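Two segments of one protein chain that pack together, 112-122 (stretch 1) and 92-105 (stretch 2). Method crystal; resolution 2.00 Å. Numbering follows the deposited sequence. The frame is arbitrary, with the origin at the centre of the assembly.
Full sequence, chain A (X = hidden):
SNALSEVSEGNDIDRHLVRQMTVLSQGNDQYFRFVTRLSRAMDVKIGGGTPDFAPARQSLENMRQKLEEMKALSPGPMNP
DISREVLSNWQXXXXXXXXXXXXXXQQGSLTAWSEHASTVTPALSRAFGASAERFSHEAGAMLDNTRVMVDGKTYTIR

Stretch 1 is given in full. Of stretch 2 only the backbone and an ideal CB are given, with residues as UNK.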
# COMPACT_ATOMS: atom_id res chain seq x y z
N ALA A 112 18.59 -20.83 -1.09
CA ALA A 112 17.30 -20.88 -1.73
C ALA A 112 16.43 -19.70 -1.26
O ALA A 112 16.43 -18.66 -1.90
CB ALA A 112 16.66 -22.22 -1.45
N TRP A 113 15.74 -19.85 -0.12
CA TRP A 113 14.80 -18.82 0.38
C TRP A 113 15.42 -17.42 0.42
O TRP A 113 14.78 -16.46 0.03
CB TRP A 113 14.23 -19.20 1.76
CG TRP A 113 13.65 -18.00 2.44
CD1 TRP A 113 12.45 -17.40 2.18
CD2 TRP A 113 14.28 -17.20 3.45
NE1 TRP A 113 12.29 -16.30 2.97
CE2 TRP A 113 13.39 -16.15 3.76
CE3 TRP A 113 15.50 -17.27 4.13
CZ2 TRP A 113 13.69 -15.18 4.72
CZ3 TRP A 113 15.79 -16.32 5.08
CH2 TRP A 113 14.90 -15.29 5.37
N SER A 114 16.63 -17.29 0.93
CA SER A 114 17.23 -15.96 1.00
C SER A 114 17.68 -15.50 -0.39
O SER A 114 17.45 -14.35 -0.76
CB SER A 114 18.37 -15.94 1.99
OG SER A 114 18.87 -14.62 2.16
N GLU A 115 18.27 -16.40 -1.18
CA GLU A 115 18.77 -16.03 -2.51
C GLU A 115 17.60 -15.79 -3.48
O GLU A 115 17.65 -14.85 -4.28
CB GLU A 115 19.72 -17.10 -3.04
CG GLU A 115 20.66 -16.59 -4.11
CD GLU A 115 20.63 -17.38 -5.41
OE1 GLU A 115 21.54 -18.22 -5.61
OE2 GLU A 115 19.70 -17.16 -6.21
N HIS A 116 16.58 -16.64 -3.44
CA HIS A 116 15.39 -16.50 -4.31
C HIS A 116 14.73 -15.14 -4.06
O HIS A 116 14.41 -14.40 -5.00
CB HIS A 116 14.39 -17.63 -4.05
CG HIS A 116 13.03 -17.42 -4.66
ND1 HIS A 116 12.63 -18.06 -5.81
CD2 HIS A 116 11.99 -16.66 -4.26
CE1 HIS A 116 11.39 -17.70 -6.10
NE2 HIS A 116 10.98 -16.85 -5.16
N ALA A 117 14.54 -14.85 -2.78
CA ALA A 117 13.89 -13.64 -2.29
C ALA A 117 14.65 -12.36 -2.69
O ALA A 117 14.03 -11.30 -2.82
CB ALA A 117 13.75 -13.72 -0.78
N SER A 118 15.97 -12.45 -2.85
CA SER A 118 16.78 -11.26 -3.19
C SER A 118 16.94 -11.10 -4.71
O SER A 118 17.25 -9.99 -5.17
CB SER A 118 18.13 -11.32 -2.54
OG SER A 118 18.02 -11.25 -1.12
N THR A 119 16.80 -12.18 -5.47
CA THR A 119 17.01 -12.09 -6.92
C THR A 119 15.68 -12.15 -7.68
O THR A 119 15.33 -11.21 -8.41
CB THR A 119 17.94 -13.20 -7.42
OG1 THR A 119 17.44 -14.45 -6.92
CG2 THR A 119 19.38 -13.03 -6.97
N VAL A 120 14.93 -13.23 -7.51
CA VAL A 120 13.70 -13.45 -8.30
C VAL A 120 12.56 -12.51 -7.88
O VAL A 120 11.95 -11.88 -8.74
CB VAL A 120 13.24 -14.92 -8.22
CG1 VAL A 120 11.94 -15.14 -8.97
CG2 VAL A 120 14.32 -15.86 -8.73
N THR A 121 12.25 -12.44 -6.58
CA THR A 121 11.09 -11.66 -6.15
C THR A 121 11.19 -10.20 -6.62
O THR A 121 10.40 -9.80 -7.46
CB THR A 121 10.82 -11.87 -4.65
OG1 THR A 121 10.60 -13.27 -4.46
CG2 THR A 121 9.60 -11.12 -4.15
N PRO A 122 12.14 -9.39 -6.11
CA PRO A 122 12.24 -7.99 -6.53
C PRO A 122 11.78 -7.64 -7.96
O PRO A 122 11.00 -6.71 -8.14
CB PRO A 122 13.73 -7.74 -6.34
CG PRO A 122 13.96 -8.33 -4.98
CD PRO A 122 12.99 -9.50 -4.91
N UNK A 92 1.49 -12.92 -10.84
CA UNK A 92 2.86 -13.40 -10.99
C UNK A 92 3.62 -13.23 -9.67
O UNK A 92 4.30 -14.15 -9.21
CB UNK A 92 3.57 -12.65 -12.12
N UNK A 93 3.52 -12.05 -9.06
CA UNK A 93 4.20 -11.77 -7.82
C UNK A 93 3.88 -12.84 -6.78
O UNK A 93 4.76 -13.30 -6.05
CB UNK A 93 3.81 -10.38 -7.30
N UNK A 94 2.62 -13.27 -6.78
CA UNK A 94 2.13 -14.23 -5.83
C UNK A 94 2.57 -15.66 -6.18
O UNK A 94 3.12 -16.35 -5.33
CB UNK A 94 0.60 -14.14 -5.75
N UNK A 95 2.32 -16.09 -7.41
CA UNK A 95 2.59 -17.50 -7.77
C UNK A 95 4.07 -17.78 -8.04
O UNK A 95 4.48 -18.93 -7.95
CB UNK A 95 1.78 -17.88 -9.01
N UNK A 96 4.87 -16.75 -8.34
CA UNK A 96 6.28 -16.98 -8.67
C UNK A 96 7.21 -16.35 -7.62
O UNK A 96 8.37 -16.75 -7.55
CB UNK A 96 6.60 -16.41 -10.06
N UNK A 97 6.74 -15.37 -6.85
CA UNK A 97 7.62 -14.75 -5.87
C UNK A 97 7.31 -15.19 -4.45
O UNK A 97 8.12 -15.85 -3.80
CB UNK A 97 7.52 -13.23 -5.97
N UNK A 98 6.10 -14.87 -4.01
CA UNK A 98 5.62 -15.08 -2.66
C UNK A 98 5.47 -16.56 -2.29
O UNK A 98 5.94 -16.98 -1.23
CB UNK A 98 4.28 -14.37 -2.48
N UNK A 99 4.75 -17.32 -3.09
CA UNK A 99 4.50 -18.71 -2.76
C UNK A 99 5.82 -19.48 -2.68
O UNK A 99 6.05 -20.18 -1.70
CB UNK A 99 3.57 -19.35 -3.79
N UNK A 100 6.68 -19.37 -3.69
CA UNK A 100 7.90 -20.13 -3.52
C UNK A 100 8.62 -19.78 -2.21
O UNK A 100 8.96 -20.69 -1.44
CB UNK A 100 8.83 -19.89 -4.71
N UNK A 101 8.81 -18.49 -1.93
CA UNK A 101 9.50 -18.09 -0.71
C UNK A 101 8.93 -18.85 0.50
O UNK A 101 9.69 -19.36 1.31
CB UNK A 101 9.38 -16.58 -0.50
N UNK A 102 7.62 -18.90 0.61
CA UNK A 102 6.99 -19.59 1.73
C UNK A 102 7.28 -21.06 1.77
O UNK A 102 7.54 -21.62 2.84
CB UNK A 102 5.47 -19.38 1.69
N UNK A 103 7.22 -21.72 0.62
CA UNK A 103 7.47 -23.15 0.57
C UNK A 103 8.97 -23.42 0.83
O UNK A 103 9.34 -24.39 1.50
CB UNK A 103 7.03 -23.72 -0.78
N UNK A 104 9.79 -22.49 0.36
CA UNK A 104 11.23 -22.60 0.48
C UNK A 104 11.66 -22.25 1.91
O UNK A 104 12.62 -22.81 2.43
CB UNK A 104 11.92 -21.69 -0.54
N UNK A 105 10.93 -21.36 2.57
CA UNK A 105 11.26 -20.96 3.94
C UNK A 105 10.99 -22.12 4.91
O UNK A 105 11.56 -22.19 6.01
CB UNK A 105 10.45 -19.72 4.35

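The two helices run nearly antiparallel, 165° between their directions, with axes 8.8 Å apart at closest approach.

Positions 92, 94 and 95 have nothing of stretch 1 near their CB atoms, and the contact sets no rule for them; they are Ala-92, Leu-94 and Glu-95. At 93 the CB points sideways, and only a side chain with some length could reach Thr-121. Leu-93 does so, its CD1 coming 4.3 Å from CG2 of Thr-121.

Position 96 also points sideways, past Val-120, and tolerates almost anything long or polar. It is Lys-96, whose chain leads away while its backbone O lies near the edge of the His-116 ring.

At 97 the helices come close: the CA lies 4.7 Å from that of Thr-121. The ideal CB would stand 3.4 Å from OG1 of Thr-121 and, worse, 2.8 Å from O of residue 93, in its own helix. Glycine is the clear choice, and Gly-97 is found. The backbone O of Gly-97 accepts a weak hydrogen bond from NE2 of His-116, at 3.3 Å.

Positions 98 and 99 point away, leaving the choice free of stretch 1; they are Val-98 and Val-99.

At 100 the CB points toward stretch 1, 3.6 Å from CE1 of His-116, so a compact residue suits. The backbone N has no bond to the preceding turn, which also admits proline. Pro-100 sets its CB against the imidazole.

Position 101 points sideways into a space bordered by Trp-113, His-116, Ala-117 and Thr-121, with the hydroxyl of Thr-121 deeper in. Methionine or leucine could fill part of it, but a long amide or amine could also reach the oxygen. Gln-101 is the knob in this hole: its NE2 donates to OG1 of Thr-121 at 2.8 Å, and its CG packs 3.5 Å from CD2 of His-116.

Positions 102 and 103 do not engage stretch 1; they hold Met-102, as selenomethionine, and Gln-103.

At 104 the CB points toward stretch 1, 4.1 Å from CB of Trp-113 and 4.9 Å from CB of Ala-112. This apolar setting calls for leucine, isoleucine or methionine. Leu-104 extends CD2 to 3.5 Å from CB of Ala-112 and 3.9 Å from CB of His-116.

At 105 the sideways CB already lies 3.8 Å from CD1 of Trp-113, favouring something small and apolar. Ala-105 lays its methyl over one face of the indole, CB 4.1 Å from the centroid of the five-membered ring.

Stretch 2, residues 92-105: ALLEKGVVPQMQLA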
# COMPACT_ATOMS: atom_id res chain seq x y z
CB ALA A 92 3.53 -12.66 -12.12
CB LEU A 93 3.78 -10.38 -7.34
CG LEU A 93 4.27 -9.96 -5.96
CD1 LEU A 93 5.78 -10.12 -5.83
CD2 LEU A 93 3.85 -8.52 -5.68
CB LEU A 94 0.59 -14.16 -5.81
CG LEU A 94 -0.13 -15.19 -4.95
CD1 LEU A 94 0.14 -14.97 -3.46
CD2 LEU A 94 -1.63 -15.15 -5.23
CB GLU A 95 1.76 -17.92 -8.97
CG GLU A 95 0.31 -18.18 -8.61
CD GLU A 95 -0.66 -18.10 -9.77
OE1 GLU A 95 -1.87 -17.90 -9.50
OE2 GLU A 95 -0.22 -18.23 -10.94
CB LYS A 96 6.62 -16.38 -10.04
CG LYS A 96 5.84 -16.96 -11.22
CD LYS A 96 6.18 -16.28 -12.53
CE LYS A 96 5.41 -16.83 -13.72
NZ LYS A 96 5.77 -16.11 -14.97
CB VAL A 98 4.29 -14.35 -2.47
CG1 VAL A 98 3.55 -14.81 -1.22
CG2 VAL A 98 4.49 -12.84 -2.46
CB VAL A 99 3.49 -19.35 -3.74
CG1 VAL A 99 3.54 -20.87 -3.67
CG2 VAL A 99 2.08 -18.84 -3.49
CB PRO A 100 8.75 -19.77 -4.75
CG PRO A 100 7.70 -19.56 -5.81
CD PRO A 100 6.58 -18.86 -5.07
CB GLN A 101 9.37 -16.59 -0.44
CG GLN A 101 10.17 -15.72 -1.39
CD GLN A 101 10.26 -14.31 -0.86
OE1 GLN A 101 9.95 -14.05 0.30
NE2 GLN A 101 10.72 -13.39 -1.70
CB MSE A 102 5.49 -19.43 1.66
CG MSE A 102 5.07 -18.31 2.58
SE MSE A 102 4.58 -19.07 4.32
CE MSE A 102 6.03 -18.12 5.23
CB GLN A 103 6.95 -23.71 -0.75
CG GLN A 103 5.43 -23.68 -0.85
CD GLN A 103 4.86 -24.17 -2.16
OE1 GLN A 103 5.47 -24.03 -3.22
NE2 GLN A 103 3.65 -24.70 -2.11
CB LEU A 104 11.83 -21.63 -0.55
CG LEU A 104 13.14 -22.04 -1.23
CD1 LEU A 104 13.04 -23.43 -1.84
CD2 LEU A 104 13.51 -21.03 -2.30
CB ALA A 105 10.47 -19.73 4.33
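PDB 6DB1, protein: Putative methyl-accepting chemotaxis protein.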